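Mandelate racemase/muconate lactonizing protein (Alicyclobacillus acidocaldarius LAA1, PDB 3QLD) belongs to the enolase superfamily, joining an enolase-like N-terminal domain to a TIM-barrel-like C-terminal domain, and is of undetermined specific function. Local coordinates at residues A259-K270 against A290-M299; L212-P223 against S238-S248. One frame throughout, in Å; residues are numbered along the deposited sequence.

Interaction 1: residues A259-K270 against A290-M299; sequences ARLGAARVLNVK and AGMAAWVGGM
Strands 266-269 and 293-296 run parallel, their axes 4.7 Å apart and inclined by 22°, as neighbours in the barrel sheet of the TIM-barrel-like domain. With helix 277-289 between them they make a beta-alpha-beta unit. Five backbone bonds zip the pair: R265 O takes A293 N, L267 is bonded through its N to A293 O and through its O to W295 N, V269 N lies 2.8 Å from W295 O, and V269 O accepts from G297 N. L267, V269, A294 and V296 share one sheet face; V269 and A294 touch helix 277-289 through T280 and L284, V296 packs on M318, and V269 CG2 rests 3.9 Å from A294 CB. Short and branched apolar side chains suit this layer. Selenomethionine M292 lies against the A264-V266 backbone, its chain bent at the last torsion to bring CE within 3.7 Å of A264 O and V266 N.

V266, N268 and W295 occupy the other face, inside the barrel. The indole, swung between its own backbone N and carbonyl carbon (chi1 55°), leans across N268, whose CB sits off-centre above one face, 4.2 Å from the six-membered ring centroid. V266 CG1 instead meets the indole edge in its plane, 3.5 Å from NE1. The N268 amide is inclined 36° to the ring, with ND2 bonded to E221 OE2. G297 lacks a side chain where a CB would clash with N268 OD1 and K270 CE. K270 reaches past it, its NZ salt-bridged to D246 and, in the modelled conformer of G298, 3.0 Å from G298 O.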
loop_
_atom_site.group_PDB
_atom_site.type_symbol
_atom_site.label_atom_id
_atom_site.label_comp_id
_atom_site.label_asym_id
_atom_site.label_seq_id
_atom_site.Cartn_x
_atom_site.Cartn_y
_atom_site.Cartn_z
ATOM N N ALA A 259 18.198 4.729 5.016
ATOM C CA ALA A 259 19.644 4.820 5.106
ATOM C C ALA A 259 20.121 6.243 4.801
ATOM O O ALA A 259 21.022 6.738 5.455
ATOM C CB ALA A 259 20.273 3.814 4.161
ATOM N N ARG A 260 19.490 6.910 3.832
ATOM C CA ARG A 260 19.882 8.250 3.437
ATOM C C ARG A 260 19.587 9.254 4.565
ATOM O O ARG A 260 20.387 10.179 4.824
ATOM C CB ARG A 260 19.203 8.647 2.108
ATOM C CG ARG A 260 19.604 10.014 1.567
ATOM C CD ARG A 260 21.005 10.032 0.970
ATOM N NE ARG A 260 21.318 11.370 0.489
ATOM C CZ ARG A 260 21.343 11.737 -0.808
ATOM N NH1 ARG A 260 21.096 10.856 -1.772
ATOM N NH2 ARG A 260 21.647 12.996 -1.148
ATOM N N LEU A 261 18.471 9.010 5.280
ATOM C CA LEU A 261 18.017 9.884 6.344
ATOM C C LEU A 261 18.736 9.611 7.656
ATOM O O LEU A 261 18.698 10.457 8.527
ATOM C CB LEU A 261 16.511 9.727 6.565
ATOM C CG LEU A 261 15.598 10.407 5.557
ATOM C CD1 LEU A 261 14.200 9.931 5.878
ATOM C CD2 LEU A 261 15.712 11.950 5.529
ATOM N N GLY A 262 19.388 8.445 7.771
ATOM C CA GLY A 262 19.975 7.996 9.051
ATOM C C GLY A 262 18.806 7.737 10.008
ATOM O O GLY A 262 18.883 8.073 11.190
ATOM N N ALA A 263 17.698 7.223 9.476
ATOM C CA ALA A 263 16.479 7.131 10.275
ATOM C C ALA A 263 16.473 5.849 11.108
ATOM O O ALA A 263 15.628 5.693 12.038
ATOM C CB ALA A 263 15.247 7.120 9.387
ATOM N N ALA A 264 17.310 4.882 10.698
ATOM C CA ALA A 264 17.413 3.631 11.475
ATOM C C ALA A 264 18.717 2.918 11.170
ATOM O O ALA A 264 19.365 3.155 10.128
ATOM C CB ALA A 264 16.214 2.669 11.223
ATOM N N ARG A 265 19.041 1.986 12.042
ATOM C CA ARG A 265 20.292 1.242 11.898
ATOM C C ARG A 265 20.124 -0.276 11.833
ATOM O O ARG A 265 21.121 -0.966 11.611
ATOM C CB ARG A 265 21.312 1.631 13.008
ATOM C CG ARG A 265 21.690 3.075 12.936
ATOM C CD ARG A 265 22.981 3.366 13.690
ATOM N NE ARG A 265 22.837 3.486 15.138
ATOM C CZ ARG A 265 22.629 4.656 15.741
ATOM N NH1 ARG A 265 22.527 4.739 17.065
ATOM N NH2 ARG A 265 22.523 5.749 14.985
ATOM N N VAL A 266 18.910 -0.792 12.067
ATOM C CA VAL A 266 18.623 -2.219 12.038
ATOM C C VAL A 266 17.338 -2.490 11.261
ATOM O O VAL A 266 16.383 -1.718 11.411
ATOM C CB VAL A 266 18.484 -2.765 13.483
ATOM C CG1 VAL A 266 18.018 -4.236 13.524
ATOM C CG2 VAL A 266 19.836 -2.672 14.185
ATOM N N LEU A 267 17.353 -3.544 10.428
ATOM C CA LEU A 267 16.184 -3.917 9.614
ATOM C C LEU A 267 15.648 -5.252 10.088
ATOM O O LEU A 267 16.424 -6.233 10.175
ATOM C CB LEU A 267 16.572 -3.951 8.119
ATOM C CG LEU A 267 15.462 -4.370 7.116
ATOM C CD1 LEU A 267 14.340 -3.303 7.097
ATOM C CD2 LEU A 267 16.064 -4.515 5.711
ATOM N N ASN A 268 14.352 -5.263 10.422
ATOM C CA ASN A 268 13.559 -6.505 10.571
ATOM C C ASN A 268 13.149 -6.947 9.182
ATOM O O ASN A 268 12.352 -6.275 8.496
ATOM C CB ASN A 268 12.374 -6.293 11.525
ATOM C CG ASN A 268 11.492 -7.521 11.699
ATOM O OD1 ASN A 268 11.508 -8.422 10.867
ATOM N ND2 ASN A 268 10.694 -7.524 12.736
ATOM N N VAL A 269 13.765 -8.042 8.744
ATOM C CA VAL A 269 13.505 -8.589 7.401
ATOM C C VAL A 269 12.383 -9.624 7.472
ATOM O O VAL A 269 12.452 -10.548 8.283
ATOM C CB VAL A 269 14.753 -9.276 6.836
ATOM C CG1 VAL A 269 14.415 -10.127 5.519
ATOM C CG2 VAL A 269 15.819 -8.180 6.529
ATOM N N LYS A 270 11.332 -9.479 6.635
ATOM C CA LYS A 270 10.377 -10.597 6.491
ATOM C C LYS A 270 10.220 -10.694 4.972
ATOM O O LYS A 270 9.798 -9.748 4.341
ATOM C CB LYS A 270 9.056 -10.318 7.193
ATOM C CG LYS A 270 9.177 -10.057 8.684
ATOM C CD LYS A 270 7.835 -9.813 9.382
ATOM C CE LYS A 270 8.110 -9.307 10.806
ATOM N NZ LYS A 270 6.901 -8.954 11.579
ATOM N N ALA A 290 25.098 0.221 3.686
ATOM C CA ALA A 290 24.791 1.259 4.649
ATOM C C ALA A 290 25.282 1.032 6.069
ATOM O O ALA A 290 25.086 1.877 6.900
ATOM C CB ALA A 290 23.273 1.545 4.645
ATOM N N GLY A 291 25.894 -0.097 6.386
ATOM C CA GLY A 291 26.319 -0.289 7.778
ATOM C C GLY A 291 25.247 -0.777 8.755
ATOM O O GLY A 291 25.495 -0.878 9.964
HETATM N N MSE A 292 24.069 -1.117 8.220
HETATM C CA MSE A 292 22.958 -1.637 9.000
HETATM C C MSE A 292 23.091 -3.166 9.305
HETATM O O MSE A 292 23.804 -3.926 8.597
HETATM C CB MSE A 292 21.681 -1.329 8.231
HETATM C CG MSE A 292 21.517 0.126 7.912
HETATM SE SE MSE A 292 19.822 0.565 7.002
HETATM C CE MSE A 292 18.627 -0.050 8.410
ATOM N N ALA A 293 22.460 -3.599 10.395
ATOM C CA ALA A 293 22.393 -5.009 10.758
ATOM C C ALA A 293 20.948 -5.413 10.446
ATOM O O ALA A 293 20.042 -4.574 10.485
ATOM C CB ALA A 293 22.636 -5.165 12.263
ATOM N N ALA A 294 20.748 -6.689 10.124
ATOM C CA ALA A 294 19.397 -7.206 9.853
ATOM C C ALA A 294 19.196 -8.537 10.575
ATOM O O ALA A 294 20.182 -9.195 11.007
ATOM C CB ALA A 294 19.157 -7.290 8.331
ATOM N N TRP A 295 17.928 -8.912 10.778
ATOM C CA TRP A 295 17.560 -10.169 11.404
ATOM C C TRP A 295 16.200 -10.495 10.839
ATOM O O TRP A 295 15.508 -9.584 10.296
ATOM C CB TRP A 295 17.509 -10.034 12.925
ATOM C CG TRP A 295 16.635 -8.960 13.451
ATOM C CD1 TRP A 295 16.932 -7.632 13.530
ATOM C CD2 TRP A 295 15.299 -9.105 13.947
ATOM N NE1 TRP A 295 15.876 -6.929 14.082
ATOM C CE2 TRP A 295 14.846 -7.805 14.319
ATOM C CE3 TRP A 295 14.419 -10.198 14.080
ATOM C CZ2 TRP A 295 13.565 -7.569 14.847
ATOM C CZ3 TRP A 295 13.146 -9.974 14.632
ATOM C CH2 TRP A 295 12.716 -8.661 14.990
ATOM N N VAL A 296 15.776 -11.743 10.966
ATOM C CA VAL A 296 14.462 -12.147 10.418
ATOM C C VAL A 296 13.347 -12.179 11.461
ATOM O O VAL A 296 13.439 -12.851 12.509
ATOM C CB VAL A 296 14.565 -13.519 9.617
ATOM C CG1 VAL A 296 13.198 -14.106 9.290
ATOM C CG2 VAL A 296 15.405 -13.411 8.409
ATOM N N GLY A 297 12.223 -11.475 11.173
ATOM C CA GLY A 297 11.135 -11.381 12.145
ATOM C C GLY A 297 10.073 -12.398 11.790
ATOM O O GLY A 297 10.180 -13.047 10.751
ATOM N N GLY A 298 9.009 -12.490 12.590
ATOM C CA GLY A 298 7.935 -13.473 12.355
ATOM C C GLY A 298 6.540 -12.911 12.117
ATOM O O GLY A 298 6.253 -11.759 12.458
HETATM N N MSE A 299 5.678 -13.736 11.523
HETATM C CA MSE A 299 4.288 -13.383 11.235
HETATM C C MSE A 299 3.328 -14.485 11.727
HETATM O O MSE A 299 2.243 -14.647 11.167
HETATM C CB MSE A 299 4.104 -13.252 9.729
HETATM C CG MSE A 299 5.056 -12.284 9.020
HETATM SE SE MSE A 299 4.308 -10.502 9.152
HETATM C CE MSE A 299 2.700 -10.655 8.056
#

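Interaction 2: residues L212-P223 against S238-S248; sequences LDAYDLQFIEQP and SLRTPVCLDES
Q222 OE1 accepts two backbone N-H groups, from D246 N at 2.7 Å in the amide plane on a lone pair, and from S248 N at 3.1 Å, tilted from that plane. The same amide gives NE2 to S248 OG (3.0 Å), which lies almost in its plane, so three bonds fix the rotation of the group. A bend at chi2 (-72°) carries it over the turn after strand 243-245, where it stacks on the E247 carboxylate with planes 18° apart. Glutamine suits this place because one amide both accepts and donates.

The Q222 grip closes the end of the parallel pairing of strands 220-221 and 243-245, the two strands of a beta-alpha-beta unit crossing over through helix 229-238 in the TIM-barrel-like domain. I220 N bonds P242 O, C244 N bonds I220 O, and Q222 N bonds C244 O. Beside them C244 SG lies over one face of the F219 ring, 4.5 Å from its centroid.

At the other end, D213 OD1 takes both T241 N and T241 OG1, the latter unusually short at 2.5 Å, the two arriving from the same face of the carboxylate. D213 OD2 receives R240 N and a salt bridge from R210. A water joins T241 OG1 to L212 O and L217 N, while T241 CG2 turns to apolar neighbours, packing 3.8 Å from both L217 CB and I220 CG1.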
loop_
_atom_site.group_PDB
_atom_site.type_symbol
_atom_site.label_atom_id
_atom_site.label_comp_id
_atom_site.label_asym_id
_atom_site.label_seq_id
_atom_site.Cartn_x
_atom_site.Cartn_y
_atom_site.Cartn_z
ATOM N N LEU A 212 16.898 5.293 27.865
ATOM C CA LEU A 212 17.116 3.902 27.563
ATOM C C LEU A 212 18.479 3.536 27.039
ATOM O O LEU A 212 18.868 2.383 27.102
ATOM C CB LEU A 212 15.987 3.275 26.688
ATOM C CG LEU A 212 14.568 3.487 27.213
ATOM C CD1 LEU A 212 13.628 2.832 26.153
ATOM C CD2 LEU A 212 14.351 2.811 28.594
ATOM N N ASP A 213 19.251 4.503 26.552
ATOM C CA ASP A 213 20.592 4.207 26.054
ATOM C C ASP A 213 21.470 3.604 27.151
ATOM O O ASP A 213 22.462 2.926 26.846
ATOM C CB ASP A 213 21.249 5.524 25.589
ATOM C CG ASP A 213 20.789 5.956 24.196
ATOM O OD1 ASP A 213 20.081 5.181 23.492
ATOM O OD2 ASP A 213 21.124 7.104 23.817
ATOM N N ALA A 214 21.106 3.844 28.400
ATOM C CA ALA A 214 21.967 3.354 29.506
ATOM C C ALA A 214 21.990 1.805 29.590
ATOM O O ALA A 214 22.906 1.233 30.205
ATOM C CB ALA A 214 21.567 3.983 30.800
ATOM N N TYR A 215 21.015 1.134 28.939
ATOM C CA TYR A 215 20.848 -0.316 29.066
ATOM C C TYR A 215 21.350 -1.202 27.977
ATOM O O TYR A 215 21.127 -2.443 28.051
ATOM C CB TYR A 215 19.378 -0.634 29.432
ATOM C CG TYR A 215 18.924 0.219 30.565
ATOM C CD1 TYR A 215 19.483 0.069 31.840
ATOM C CD2 TYR A 215 17.985 1.218 30.390
ATOM C CE1 TYR A 215 19.085 0.892 32.904
ATOM C CE2 TYR A 215 17.604 2.043 31.413
ATOM C CZ TYR A 215 18.168 1.871 32.685
ATOM O OH TYR A 215 17.777 2.690 33.730
ATOM N N ASP A 216 21.975 -0.581 26.965
ATOM C CA ASP A 216 22.607 -1.265 25.855
ATOM C C ASP A 216 21.685 -2.266 25.118
ATOM O O ASP A 216 22.070 -3.395 24.883
ATOM C CB ASP A 216 23.930 -1.929 26.330
ATOM C CG ASP A 216 24.859 -0.933 27.051
ATOM O OD1 ASP A 216 24.628 0.326 27.017
ATOM O OD2 ASP A 216 25.833 -1.431 27.665
ATOM N N LEU A 217 20.468 -1.809 24.764
ATOM C CA LEU A 217 19.511 -2.595 23.941
ATOM C C LEU A 217 20.126 -2.859 22.612
ATOM O O LEU A 217 20.814 -2.009 22.086
ATOM C CB LEU A 217 18.196 -1.775 23.777
ATOM C CG LEU A 217 17.398 -1.489 25.027
ATOM C CD1 LEU A 217 16.286 -0.471 24.760
ATOM C CD2 LEU A 217 16.788 -2.799 25.594
ATOM N N GLN A 218 19.850 -4.002 22.039
ATOM C CA GLN A 218 20.271 -4.302 20.699
ATOM C C GLN A 218 19.598 -3.347 19.668
ATOM O O GLN A 218 20.221 -2.973 18.670
ATOM C CB GLN A 218 19.918 -5.752 20.419
ATOM C CG GLN A 218 20.531 -6.303 19.182
ATOM C CD GLN A 218 20.168 -7.763 19.001
ATOM O OE1 GLN A 218 19.126 -8.092 18.406
ATOM N NE2 GLN A 218 20.974 -8.640 19.573
ATOM N N PHE A 219 18.349 -2.978 19.955
ATOM C CA PHE A 219 17.568 -1.991 19.133
ATOM C C PHE A 219 16.254 -1.679 19.875
ATOM O O PHE A 219 15.886 -2.380 20.841
ATOM C CB PHE A 219 17.254 -2.540 17.710
ATOM C CG PHE A 219 16.542 -3.901 17.716
ATOM C CD1 PHE A 219 15.157 -3.980 17.918
ATOM C CD2 PHE A 219 17.265 -5.070 17.456
ATOM C CE1 PHE A 219 14.511 -5.238 17.954
ATOM C CE2 PHE A 219 16.625 -6.342 17.447
ATOM C CZ PHE A 219 15.239 -6.387 17.676
ATOM N N ILE A 220 15.589 -0.592 19.420
ATOM C CA ILE A 220 14.232 -0.206 19.828
ATOM C C ILE A 220 13.489 -0.277 18.487
ATOM O O ILE A 220 13.877 0.418 17.554
ATOM C CB ILE A 220 14.159 1.198 20.454
ATOM C CG1 ILE A 220 14.947 1.229 21.798
ATOM C CG2 ILE A 220 12.616 1.646 20.669
ATOM C CD1 ILE A 220 15.120 2.603 22.342
ATOM N N GLU A 221 12.455 -1.145 18.394
ATOM C CA GLU A 221 11.752 -1.326 17.130
ATOM C C GLU A 221 10.543 -0.375 17.034
ATOM O O GLU A 221 9.823 -0.187 18.018
ATOM C CB GLU A 221 11.226 -2.769 17.109
ATOM C CG GLU A 221 10.680 -3.216 15.736
ATOM C CD GLU A 221 10.495 -4.723 15.706
ATOM O OE1 GLU A 221 10.509 -5.360 16.783
ATOM O OE2 GLU A 221 10.352 -5.267 14.624
ATOM N N GLN A 222 10.366 0.235 15.860
ATOM C CA GLN A 222 9.148 1.062 15.544
ATOM C C GLN A 222 8.748 2.023 16.651
ATOM O O GLN A 222 7.650 1.976 17.184
ATOM C CB GLN A 222 8.010 0.087 15.157
ATOM C CG GLN A 222 8.253 -0.674 13.792
ATOM C CD GLN A 222 8.138 0.152 12.487
ATOM O OE1 GLN A 222 8.836 -0.134 11.502
ATOM N NE2 GLN A 222 7.297 1.195 12.482
ATOM N N PRO A 223 9.665 2.954 17.049
ATOM C CA PRO A 223 9.369 3.804 18.168
ATOM C C PRO A 223 8.185 4.775 17.843
ATOM O O PRO A 223 7.354 5.028 18.687
ATOM C CB PRO A 223 10.666 4.615 18.346
ATOM C CG PRO A 223 11.380 4.514 17.109
ATOM C CD PRO A 223 11.060 3.142 16.588
ATOM N N SER A 238 19.528 11.360 17.786
ATOM C CA SER A 238 19.617 11.665 19.237
ATOM C C SER A 238 19.845 10.440 20.157
ATOM O O SER A 238 20.153 10.591 21.361
ATOM C CB SER A 238 18.380 12.404 19.718
ATOM O OG SER A 238 17.201 11.538 19.763
ATOM N N LEU A 239 19.716 9.265 19.574
ATOM C CA LEU A 239 19.800 7.984 20.302
ATOM C C LEU A 239 21.075 7.237 19.970
ATOM O O LEU A 239 21.471 7.025 18.788
ATOM C CB LEU A 239 18.593 7.059 19.944
ATOM C CG LEU A 239 17.207 7.468 20.455
ATOM C CD1 LEU A 239 16.192 6.464 19.913
ATOM C CD2 LEU A 239 17.141 7.480 21.976
ATOM N N ARG A 240 21.751 6.800 21.018
ATOM C CA ARG A 240 22.895 5.903 20.834
ATOM C C ARG A 240 22.441 4.475 20.461
ATOM O O ARG A 240 23.137 3.747 19.707
ATOM C CB ARG A 240 23.807 5.867 22.086
ATOM C CG ARG A 240 24.265 7.273 22.569
ATOM C CD ARG A 240 25.114 8.066 21.508
ATOM N NE ARG A 240 24.396 8.724 20.406
ATOM C CZ ARG A 240 23.833 9.943 20.444
ATOM N NH1 ARG A 240 23.873 10.694 21.555
ATOM N NH2 ARG A 240 23.200 10.406 19.371
ATOM N N THR A 241 21.291 4.087 20.984
ATOM C CA THR A 241 20.662 2.770 20.647
ATOM C C THR A 241 20.161 2.738 19.187
ATOM O O THR A 241 19.508 3.703 18.742
ATOM C CB THR A 241 19.483 2.537 21.590
ATOM O OG1 THR A 241 19.923 2.702 22.943
ATOM C CG2 THR A 241 18.725 1.090 21.377
ATOM N N PRO A 242 20.433 1.660 18.435
ATOM C CA PRO A 242 19.927 1.584 17.081
ATOM C C PRO A 242 18.387 1.536 17.092
ATOM O O PRO A 242 17.770 0.882 17.960
ATOM C CB PRO A 242 20.447 0.218 16.611
ATOM C CG PRO A 242 21.701 0.008 17.419
ATOM C CD PRO A 242 21.242 0.447 18.757
ATOM N N VAL A 243 17.795 2.243 16.113
ATOM C CA VAL A 243 16.367 2.037 15.831
ATOM C C VAL A 243 16.254 0.910 14.819
ATOM O O VAL A 243 17.034 0.838 13.896
ATOM C CB VAL A 243 15.724 3.339 15.237
ATOM C CG1 VAL A 243 14.308 3.036 14.714
ATOM C CG2 VAL A 243 15.718 4.397 16.332
ATOM N N CYS A 244 15.237 0.051 14.990
ATOM C CA CYS A 244 14.923 -1.021 14.051
ATOM C C CYS A 244 13.570 -0.712 13.402
ATOM O O CYS A 244 12.654 -0.309 14.097
ATOM C CB CYS A 244 14.744 -2.310 14.823
ATOM S SG CYS A 244 14.365 -3.708 13.736
ATOM N N LEU A 245 13.482 -0.863 12.080
ATOM C CA LEU A 245 12.198 -0.695 11.432
ATOM C C LEU A 245 11.744 -2.059 10.906
ATOM O O LEU A 245 12.558 -2.854 10.404
ATOM C CB LEU A 245 12.271 0.325 10.281
ATOM C CG LEU A 245 12.704 1.723 10.744
ATOM C CD1 LEU A 245 12.763 2.650 9.465
ATOM C CD2 LEU A 245 11.789 2.307 11.768
ATOM N N ASP A 246 10.433 -2.284 10.989
ATOM C CA ASP A 246 9.800 -3.503 10.439
ATOM C C ASP A 246 8.851 -2.923 9.352
ATOM O O ASP A 246 9.287 -2.794 8.213
ATOM C CB ASP A 246 9.126 -4.281 11.584
ATOM C CG ASP A 246 8.214 -5.413 11.145
ATOM O OD1 ASP A 246 8.152 -5.746 9.971
ATOM O OD2 ASP A 246 7.541 -5.961 12.030
ATOM N N GLU A 247 7.642 -2.546 9.729
ATOM C CA GLU A 247 6.568 -2.242 8.728
ATOM C C GLU A 247 6.798 -0.908 8.026
ATOM O O GLU A 247 6.334 -0.692 6.896
ATOM C CB GLU A 247 5.134 -2.433 9.314
ATOM C CG GLU A 247 4.733 -1.376 10.318
ATOM C CD GLU A 247 5.081 -1.792 11.766
ATOM O OE1 GLU A 247 4.449 -1.207 12.655
ATOM O OE2 GLU A 247 5.942 -2.706 12.013
ATOM N N SER A 248 7.620 -0.056 8.646
ATOM C CA SER A 248 8.016 1.201 7.994
ATOM C C SER A 248 8.883 1.046 6.789
ATOM O O SER A 248 9.137 2.050 6.125
ATOM C CB SER A 248 8.728 2.136 8.983
ATOM O OG SER A 248 7.828 2.623 9.951
HETATM O O HOH W 1 20.075 0.933 25.031
#

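Overall arrangement
From the N terminus, the chain reaches interaction 2 first: 212-223 leads through helix 229-238 to 238-248, and the contact closes that loop. Helix 252-261 then leads into interaction 1, where 259-270 returns through helices 271-274 and 277-289 to pair with 290-299. The loops are in series, neither enclosing nor crossing the other. Because strands 243-245 and 266-269 are neighbours, the two contacts join four successive strands of one sheet, 220-221, 243-245, 266-269 and 293-296. R265 N probably bonds V243 O across the seam. Both contacts also reach the second subunit.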